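Local atomic coordinates of glutathione S-transferase (Natrialba magadii ATCC 43099, PDB entry 6GZF), a protein that probably acts as a xi-class glutathione transferase, with glutathionyl-hydroquinone reductase among the activities linked to it. Residues A[157-162]-A[170-175]; A[223-228]-A[269-274]. One frame throughout, in Å; residues are numbered along the deposited sequence.

Contact 1 of 2, residues A[157-162]-A[170-175]; sequences FDTEFD and DLYPEG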
loop_
_atom_site.group_PDB
_atom_site.type_symbol
_atom_site.label_atom_id
_atom_site.label_comp_id
_atom_site.label_asym_id
_atom_site.label_seq_id
_atom_site.Cartn_x
_atom_site.Cartn_y
_atom_site.Cartn_z
ATOM N N PHE A 157 1.708 -30.584 17.800
ATOM C CA PHE A 157 0.310 -30.841 17.460
ATOM C C PHE A 157 0.238 -31.949 16.422
ATOM O O PHE A 157 -0.689 -32.759 16.408
ATOM C CB PHE A 157 -0.376 -29.586 16.911
ATOM C CG PHE A 157 -0.887 -28.647 17.966
ATOM C CD1 PHE A 157 -0.556 -28.820 19.298
ATOM C CD2 PHE A 157 -1.714 -27.590 17.618
ATOM C CE1 PHE A 157 -1.032 -27.951 20.263
ATOM C CE2 PHE A 157 -2.196 -26.719 18.578
ATOM C CZ PHE A 157 -1.854 -26.900 19.902
ATOM N N ASP A 158 1.241 -31.968 15.552
ATOM C CA ASP A 158 1.270 -32.845 14.393
ATOM C C ASP A 158 1.719 -34.267 14.728
ATOM O O ASP A 158 1.152 -35.237 14.228
ATOM C CB ASP A 158 2.194 -32.242 13.331
ATOM C CG ASP A 158 2.027 -32.885 11.971
ATOM O OD1 ASP A 158 0.971 -33.498 11.722
ATOM O OD2 ASP A 158 2.953 -32.765 11.147
ATOM N N THR A 159 2.730 -34.392 15.581
ATOM C CA THR A 159 3.394 -35.678 15.764
ATOM C C THR A 159 3.219 -36.313 17.143
ATOM O O THR A 159 3.682 -37.432 17.367
ATOM C CB THR A 159 4.907 -35.547 15.498
ATOM O OG1 THR A 159 5.483 -34.639 16.445
ATOM C CG2 THR A 159 5.159 -35.032 14.091
ATOM N N GLU A 160 2.554 -35.621 18.062
ATOM C CA GLU A 160 2.519 -36.084 19.449
ATOM C C GLU A 160 1.115 -36.352 19.999
ATOM O O GLU A 160 0.971 -36.999 21.037
ATOM C CB GLU A 160 3.229 -35.072 20.351
ATOM C CG GLU A 160 4.637 -34.711 19.896
ATOM C CD GLU A 160 5.564 -35.912 19.846
ATOM O OE1 GLU A 160 5.878 -36.468 20.918
ATOM O OE2 GLU A 160 5.979 -36.300 18.732
ATOM N N PHE A 161 0.085 -35.865 19.313
ATOM C CA PHE A 161 -1.288 -36.021 19.794
ATOM C C PHE A 161 -2.104 -37.013 18.964
ATOM O O PHE A 161 -3.304 -36.819 18.763
ATOM C CB PHE A 161 -2.003 -34.666 19.811
ATOM C CG PHE A 161 -1.539 -33.744 20.904
ATOM C CD1 PHE A 161 -0.468 -32.889 20.699
ATOM C CD2 PHE A 161 -2.179 -33.725 22.132
ATOM C CE1 PHE A 161 -0.040 -32.036 21.702
ATOM C CE2 PHE A 161 -1.757 -32.876 23.138
ATOM C CZ PHE A 161 -0.686 -32.029 22.922
ATOM N N ASP A 162 -1.458 -38.075 18.492
ATOM C CA ASP A 162 -2.114 -39.047 17.617
ATOM C C ASP A 162 -3.233 -39.822 18.309
ATOM O O ASP A 162 -4.151 -40.315 17.653
ATOM C CB ASP A 162 -1.087 -40.033 17.054
ATOM C CG ASP A 162 -0.407 -39.517 15.801
ATOM O OD1 ASP A 162 -1.041 -38.739 15.057
ATOM O OD2 ASP A 162 0.760 -39.889 15.558
ATOM N N ASP A 170 -1.324 -36.742 8.243
ATOM C CA ASP A 170 0.086 -36.730 8.609
ATOM C C ASP A 170 0.824 -35.616 7.869
ATOM O O ASP A 170 1.308 -35.811 6.755
ATOM C CB ASP A 170 0.713 -38.096 8.315
ATOM C CG ASP A 170 2.126 -38.223 8.847
ATOM O OD1 ASP A 170 2.534 -37.389 9.683
ATOM O OD2 ASP A 170 2.825 -39.174 8.440
ATOM N N LEU A 171 0.905 -34.449 8.503
ATOM C CA LEU A 171 1.496 -33.267 7.882
ATOM C C LEU A 171 3.013 -33.225 8.052
ATOM O O LEU A 171 3.646 -32.191 7.837
ATOM C CB LEU A 171 0.871 -31.998 8.463
ATOM C CG LEU A 171 -0.658 -31.944 8.444
ATOM C CD1 LEU A 171 -1.169 -30.817 9.327
ATOM C CD2 LEU A 171 -1.171 -31.790 7.021
ATOM N N TYR A 172 3.584 -34.356 8.445
ATOM C CA TYR A 172 5.032 -34.502 8.556
ATOM C C TYR A 172 5.395 -35.955 8.260
ATOM O O TYR A 172 5.945 -36.649 9.115
ATOM C CB TYR A 172 5.503 -34.081 9.950
ATOM C CG TYR A 172 7.002 -33.970 10.130
ATOM C CD1 TYR A 172 7.751 -33.075 9.377
ATOM C CD2 TYR A 172 7.660 -34.735 11.083
ATOM C CE1 TYR A 172 9.118 -32.966 9.552
ATOM C CE2 TYR A 172 9.025 -34.631 11.266
ATOM C CZ TYR A 172 9.749 -33.745 10.498
ATOM O OH TYR A 172 11.110 -33.639 10.676
ATOM N N PRO A 173 5.085 -36.418 7.036
ATOM C CA PRO A 173 5.116 -37.848 6.715
ATOM C C PRO A 173 6.511 -38.399 6.446
ATOM O O PRO A 173 7.430 -37.651 6.118
ATOM C CB PRO A 173 4.256 -37.927 5.453
ATOM C CG PRO A 173 4.512 -36.634 4.768
ATOM C CD PRO A 173 4.738 -35.605 5.854
ATOM N N GLU A 174 6.646 -39.714 6.582
ATOM C CA GLU A 174 7.908 -40.403 6.347
ATOM C C GLU A 174 8.366 -40.244 4.901
ATOM O O GLU A 174 7.588 -40.441 3.969
ATOM C CB GLU A 174 7.768 -41.888 6.700
ATOM C CG GLU A 174 8.722 -42.809 5.955
ATOM C CD GLU A 174 8.152 -44.203 5.759
ATOM O OE1 GLU A 174 6.929 -44.382 5.942
ATOM O OE2 GLU A 174 8.929 -45.119 5.417
ATOM N N GLY A 175 9.632 -39.880 4.724
ATOM C CA GLY A 175 10.200 -39.712 3.401
ATOM C C GLY A 175 10.151 -38.274 2.920
ATOM O O GLY A 175 10.795 -37.918 1.934
#
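The flat carboxylate of D158 and the phenol ring of Y172 meet with their planes 65° apart, the side chains crossing at about a right angle. OD2 of D158 lies 3.1 Å from CB of Y172, while the ring itself is approached obliquely by T159, whose CG2 is 3.9 Å from CD2. R155 adds a cation-pi contact to the same ring, and the hydroxyl is hydrogen-bonded to D181. In D158, chi1 of -166° sets CG anti to the backbone N, on the side of 170-175, and the carboxylate oxygens lie against L171 and CB of Y172. There OD1 accepts a weak hydrogen bond from L171 N, 3.4 Å long, and sits 3.6 Å from CB of L171. A second weak bond, from Y172 N to OD1 of D170 at 3.4 Å, gives the loop the form of an Asx turn. The nearby carboxylates of E238 and D170 would tend to raise the pKa of D158, an effect that K77, packed against it, may partly offset. An alanine in place of D158 would probably cost L171 N this weak acceptor and leave a gap beside CB of Y172 where OD2 now packs. L171 continues the packing against L76 and I241. The arrangement belongs to the interdomain junction of the glutathione transferase fold, where the final helix of the thioredoxin-like domain is met by the linker leading into the helical C-terminal domain.

Contact 2 of 2, residues A[223-228]-A[269-274]; sequences DVLADQ and DNLWPY
L225 reaches across from the end of helix 204-224 to N270, L271 and Y274, and contributes the largest share of the buried surface. At the base of its side chain, CB lies 4.4 Å from CB of N270, a loose approach beside the backbone. CG then stands anti to the carbonyl carbon (chi1 -73°), and CD1 extends the chain, anti to CA (chi2 -179°), which brings this methyl against both L271 and Y274. CD1 touches CD2 of L271 at 3.7 Å. It also sits over the centre of the Y274 ring, 3.6 Å from the centroid and only 13° off the ring normal, a well-formed CH-pi contact on one face. In the ring plane, at its edge, lies the carbonyl O of L271, and the phenol OH is hydrogen-bonded to D240. L231 touches both L225 and Y274 and extends this apolar patch.

The side chain of N270 packs beside this apolar group by van der Waals contact alone. OD1 of N270 lies 3.3 Å from CB of A226, the amide thus resting against the turn that follows the helix. CB of N270 is 3.8 Å from the carbonyl O of L225, an oxygen that receives a hydrogen bond from R324. The backbone N atoms of N270 and L271 both bond to OD1 of D222, so a carboxylate of helix 204-224 ties down the start of helix 271-279. Helix 271-279 therefore begins directly beside the C-terminal end of helix 204-224, with Y274 linking it on to helix 238-247 through D240, all within the helical C-terminal domain.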
loop_
_atom_site.group_PDB
_atom_site.type_symbol
_atom_site.label_atom_id
_atom_site.label_comp_id
_atom_site.label_asym_id
_atom_site.label_seq_id
_atom_site.Cartn_x
_atom_site.Cartn_y
_atom_site.Cartn_z
ATOM N N ASP A 223 7.738 -21.094 -9.481
ATOM C CA ASP A 223 8.212 -21.988 -10.532
ATOM C C ASP A 223 8.221 -23.433 -10.048
ATOM O O ASP A 223 7.983 -24.360 -10.822
ATOM C CB ASP A 223 9.611 -21.582 -11.000
ATOM C CG ASP A 223 9.630 -20.225 -11.676
ATOM O OD1 ASP A 223 8.557 -19.765 -12.122
ATOM O OD2 ASP A 223 10.719 -19.621 -11.768
ATOM N N VAL A 224 8.501 -23.616 -8.762
ATOM C CA VAL A 224 8.539 -24.943 -8.162
ATOM C C VAL A 224 7.138 -25.551 -8.125
ATOM O O VAL A 224 6.959 -26.743 -8.380
ATOM C CB VAL A 224 9.126 -24.898 -6.732
ATOM C CG1 VAL A 224 8.985 -26.248 -6.043
ATOM C CG2 VAL A 224 10.584 -24.464 -6.773
ATOM N N LEU A 225 6.147 -24.716 -7.833
ATOM C CA LEU A 225 4.768 -25.174 -7.697
ATOM C C LEU A 225 4.049 -25.284 -9.038
ATOM O O LEU A 225 2.823 -25.374 -9.086
ATOM C CB LEU A 225 3.990 -24.238 -6.770
ATOM C CG LEU A 225 4.335 -24.332 -5.283
ATOM C CD1 LEU A 225 3.486 -23.370 -4.469
ATOM C CD2 LEU A 225 4.160 -25.757 -4.789
ATOM N N ALA A 226 4.812 -25.276 -10.125
ATOM C CA ALA A 226 4.233 -25.394 -11.456
ATOM C C ALA A 226 4.086 -26.856 -11.863
ATOM O O ALA A 226 3.256 -27.193 -12.710
ATOM C CB ALA A 226 5.082 -24.644 -12.470
ATOM N N ASP A 227 4.892 -27.722 -11.257
ATOM C CA ASP A 227 4.909 -29.133 -11.632
ATOM C C ASP A 227 4.658 -30.059 -10.444
ATOM O O ASP A 227 4.650 -31.280 -10.596
ATOM C CB ASP A 227 6.239 -29.484 -12.302
ATOM C CG ASP A 227 6.528 -28.612 -13.507
ATOM O OD1 ASP A 227 5.795 -28.720 -14.514
ATOM O OD2 ASP A 227 7.486 -27.815 -13.445
ATOM N N GLN A 228 4.453 -29.476 -9.267
ATOM C CA GLN A 228 4.084 -30.250 -8.086
ATOM C C GLN A 228 3.019 -29.502 -7.287
ATOM O O GLN A 228 3.090 -28.283 -7.130
ATOM C CB GLN A 228 5.313 -30.547 -7.221
ATOM C CG GLN A 228 6.045 -29.321 -6.701
ATOM C CD GLN A 228 7.447 -29.643 -6.223
ATOM O OE1 GLN A 228 8.282 -30.119 -6.993
ATOM N NE2 GLN A 228 7.710 -29.394 -4.945
ATOM N N ASP A 269 1.147 -17.050 -11.422
ATOM C CA ASP A 269 0.522 -18.122 -12.190
ATOM C C ASP A 269 0.172 -19.338 -11.338
ATOM O O ASP A 269 -0.848 -19.989 -11.568
ATOM C CB ASP A 269 1.436 -18.557 -13.339
ATOM C CG ASP A 269 1.651 -17.462 -14.364
ATOM O OD1 ASP A 269 0.730 -16.643 -14.567
ATOM O OD2 ASP A 269 2.742 -17.422 -14.971
ATOM N N ASN A 270 1.014 -19.641 -10.357
ATOM C CA ASN A 270 0.886 -20.893 -9.622
ATOM C C ASN A 270 0.620 -20.729 -8.126
ATOM O O ASN A 270 0.011 -21.601 -7.509
ATOM C CB ASN A 270 2.144 -21.739 -9.827
ATOM C CG ASN A 270 2.445 -21.985 -11.295
ATOM O OD1 ASN A 270 3.581 -21.825 -11.743
ATOM N ND2 ASN A 270 1.426 -22.372 -12.051
ATOM N N LEU A 271 1.070 -19.622 -7.544
ATOM C CA LEU A 271 0.888 -19.392 -6.112
ATOM C C LEU A 271 -0.567 -19.099 -5.757
ATOM O O LEU A 271 -1.048 -19.496 -4.695
ATOM C CB LEU A 271 1.779 -18.244 -5.634
ATOM C CG LEU A 271 3.285 -18.502 -5.606
ATOM C CD1 LEU A 271 4.036 -17.241 -5.206
ATOM C CD2 LEU A 271 3.613 -19.646 -4.659
ATOM N N TRP A 272 -1.263 -18.400 -6.647
ATOM C CA TRP A 272 -2.662 -18.044 -6.417
ATOM C C TRP A 272 -3.615 -19.246 -6.483
ATOM O O TRP A 272 -4.493 -19.370 -5.630
ATOM C CB TRP A 272 -3.099 -16.958 -7.408
ATOM C CG TRP A 272 -4.564 -16.597 -7.354
ATOM C CD1 TRP A 272 -5.410 -16.470 -8.418
ATOM C CD2 TRP A 272 -5.348 -16.307 -6.185
ATOM N NE1 TRP A 272 -6.667 -16.124 -7.989
ATOM C CE2 TRP A 272 -6.657 -16.018 -6.623
ATOM C CE3 TRP A 272 -5.073 -16.265 -4.813
ATOM C CZ2 TRP A 272 -7.686 -15.695 -5.741
ATOM C CZ3 TRP A 272 -6.098 -15.944 -3.940
ATOM C CH2 TRP A 272 -7.388 -15.663 -4.408
ATOM N N PRO A 273 -3.462 -20.134 -7.488
ATOM C CA PRO A 273 -4.293 -21.343 -7.416
ATOM C C PRO A 273 -3.885 -22.232 -6.244
ATOM O O PRO A 273 -4.713 -22.956 -5.693
ATOM C CB PRO A 273 -4.024 -22.041 -8.753
ATOM C CG PRO A 273 -3.489 -20.976 -9.650
ATOM C CD PRO A 273 -2.716 -20.064 -8.759
ATOM N N TYR A 274 -2.607 -22.169 -5.882
ATOM C CA TYR A 274 -2.082 -22.891 -4.730
ATOM C C TYR A 274 -2.746 -22.411 -3.445
ATOM O O TYR A 274 -3.137 -23.214 -2.599
ATOM C CB TYR A 274 -0.562 -22.712 -4.656
ATOM C CG TYR A 274 0.093 -23.207 -3.387
ATOM C CD1 TYR A 274 0.357 -24.557 -3.197
ATOM C CD2 TYR A 274 0.481 -22.317 -2.393
ATOM C CE1 TYR A 274 0.970 -25.009 -2.044
ATOM C CE2 TYR A 274 1.095 -22.760 -1.238
ATOM C CZ TYR A 274 1.336 -24.105 -1.068
ATOM O OH TYR A 274 1.946 -24.548 0.083
#

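In the fold
The two contacts follow in series along the chain. Their centres are 25 Å apart and their nearest atoms about 11 Å. Contact 1 sits where helix 150-159 of the thioredoxin-like domain gives way to the linker before helix 177-192; contact 2 lies in the C-terminal domain, between the ends of helices 204-224 and 271-279. Helix 238-247 relates them: E238 and I241 meet the linker of contact 1, while D240 holds the tyrosine hydroxyl of contact 2. One joint connects the domains; the other is internal to the C-terminal bundle. Contact 1 lies away from the predicted sites, while the L271 side chain is about 12 Å from that of Y254, predicted to lower the active-site cysteine's pKa.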